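Local coordinates for endo-polygalacturonase (Pectobacterium carotovorum subsp. carotovorum, PDB 1BHE), which hydrolyses the alpha-1,4 links between galacturonic acid units of polygalacturonic acid, macerating and soft-rotting plant tissue, at residues A[175-180]-A[202-207]. Sequence-based numbering, arbitrary orientation.
Sequences FHVVFS and DGIDPM
Strands 177-180 and 204-207 run parallel in exact register, Val177 beside Ile204 through Ser180 beside Met207, axes 4.6 Å apart at their closest, with Val177 N giving to Gly203 O, Asp205 N to Val177 O, Phe179 N to Asp205 O and Met207 N to Phe179 O. Just ahead of the strands the carbonyl of Asp202 takes two bonds from one residue: His176 N arrives nearly along the C=O axis (2.8 Å to Asp202 O), while His176 ND1, 3.1 Å from Asp202 O, sits above the carbonyl plane with that oxygen in the plane of the imidazole. At the far side of the ring NE2 is bonded to Thr194 OG1, so the imidazole is held at both nitrogens. These are neighbouring rungs of the right-handed parallel beta-helix of glycosyl hydrolase family 28, and the strands continue the stack from 154-157 to 226-230. Val177 and Ile204 face the interior against Phe185, Val177 CB 4.1 Å from Ile204 CG1. On the other face the Asp202 carboxylate stacks on one face of the Phe175 ring, planes 6° apart, with Asp202 CB 3.8 Å from the ring centroid and OD2 above the rim at CZ. Asp205 OD2 comes close, 2.6 Å from Asp202 OD2. Asp202 also touches Asp223, the predicted proton donor, consistent with a place for this acidic pair at the catalytic centre. Extended beyond CG, Met207 crosses over Val178, SD 3.6 Å from Val178 CG1, and brings CE to the edge of the Phe175 ring.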
# COMPACT_ATOMS: atom_id res chain seq x y z
N PHE A 175 -4.45 -5.27 2.99
CA PHE A 175 -3.70 -4.10 2.54
C PHE A 175 -4.34 -2.83 3.10
O PHE A 175 -5.56 -2.78 3.24
CB PHE A 175 -3.64 -4.06 1.02
CG PHE A 175 -2.94 -5.22 0.35
CD1 PHE A 175 -2.34 -6.24 1.07
CD2 PHE A 175 -2.88 -5.26 -1.04
CE1 PHE A 175 -1.71 -7.29 0.42
CE2 PHE A 175 -2.24 -6.30 -1.69
CZ PHE A 175 -1.66 -7.32 -0.96
N HIS A 176 -3.53 -1.81 3.41
CA HIS A 176 -4.06 -0.57 3.96
C HIS A 176 -4.73 0.29 2.90
O HIS A 176 -5.86 0.74 3.07
CB HIS A 176 -2.96 0.25 4.64
CG HIS A 176 -2.39 -0.36 5.89
ND1 HIS A 176 -1.58 -1.47 5.88
CD2 HIS A 176 -2.53 0.01 7.19
CE1 HIS A 176 -1.23 -1.77 7.12
NE2 HIS A 176 -1.79 -0.90 7.94
N VAL A 177 -3.98 0.61 1.84
CA VAL A 177 -4.46 1.48 0.77
C VAL A 177 -4.15 0.88 -0.60
O VAL A 177 -3.01 0.52 -0.90
CB VAL A 177 -3.84 2.89 0.80
CG1 VAL A 177 -4.48 3.78 -0.27
CG2 VAL A 177 -3.94 3.59 2.14
N VAL A 178 -5.18 0.78 -1.44
CA VAL A 178 -5.05 0.27 -2.79
C VAL A 178 -5.66 1.29 -3.76
O VAL A 178 -6.78 1.74 -3.54
CB VAL A 178 -5.75 -1.09 -3.00
CG1 VAL A 178 -5.77 -1.49 -4.47
CG2 VAL A 178 -5.10 -2.20 -2.17
N PHE A 179 -4.92 1.65 -4.78
CA PHE A 179 -5.37 2.60 -5.80
C PHE A 179 -5.33 1.86 -7.14
O PHE A 179 -4.25 1.73 -7.73
CB PHE A 179 -4.49 3.84 -5.85
CG PHE A 179 -5.00 4.92 -6.76
CD1 PHE A 179 -6.14 5.65 -6.44
CD2 PHE A 179 -4.34 5.21 -7.95
CE1 PHE A 179 -6.61 6.64 -7.29
CE2 PHE A 179 -4.81 6.20 -8.79
CZ PHE A 179 -5.94 6.92 -8.47
N SER A 180 -6.47 1.34 -7.58
CA SER A 180 -6.53 0.50 -8.76
C SER A 180 -7.20 1.10 -9.99
O SER A 180 -8.27 1.68 -9.92
CB SER A 180 -7.36 -0.78 -8.47
OG SER A 180 -6.76 -1.53 -7.44
N ASP A 202 0.18 -4.92 3.14
CA ASP A 202 0.85 -3.90 2.33
C ASP A 202 0.33 -2.52 2.72
O ASP A 202 -0.86 -2.38 3.01
CB ASP A 202 0.63 -4.11 0.84
CG ASP A 202 1.30 -5.32 0.24
OD1 ASP A 202 1.87 -6.15 0.98
OD2 ASP A 202 1.27 -5.46 -1.00
N GLY A 203 1.23 -1.54 2.69
CA GLY A 203 0.87 -0.18 3.06
C GLY A 203 0.07 0.53 1.98
O GLY A 203 -1.13 0.76 2.15
N ILE A 204 0.73 0.97 0.92
CA ILE A 204 0.10 1.67 -0.18
C ILE A 204 0.50 1.03 -1.51
O ILE A 204 1.68 1.06 -1.86
CB ILE A 204 0.46 3.17 -0.26
CG1 ILE A 204 0.09 3.92 1.03
CG2 ILE A 204 -0.27 3.79 -1.45
CD1 ILE A 204 0.51 5.37 1.04
N ASP A 205 -0.47 0.51 -2.25
CA ASP A 205 -0.22 -0.17 -3.50
C ASP A 205 -1.01 0.35 -4.70
O ASP A 205 -2.16 -0.02 -4.91
CB ASP A 205 -0.59 -1.66 -3.42
CG ASP A 205 0.14 -2.57 -2.46
OD1 ASP A 205 1.03 -2.15 -1.71
OD2 ASP A 205 -0.17 -3.79 -2.46
N PRO A 206 -0.35 1.10 -5.57
CA PRO A 206 -0.90 1.49 -6.86
C PRO A 206 -0.96 0.25 -7.74
O PRO A 206 0.03 -0.50 -7.81
CB PRO A 206 0.07 2.54 -7.39
CG PRO A 206 1.00 2.84 -6.27
CD PRO A 206 1.05 1.58 -5.42
N MET A 207 -2.08 -0.04 -8.37
CA MET A 207 -2.30 -1.22 -9.20
C MET A 207 -2.83 -0.83 -10.57
O MET A 207 -3.97 -0.38 -10.68
CB MET A 207 -3.32 -2.16 -8.54
CG MET A 207 -2.84 -2.83 -7.26
SD MET A 207 -4.09 -3.93 -6.55
CE MET A 207 -3.19 -4.48 -5.09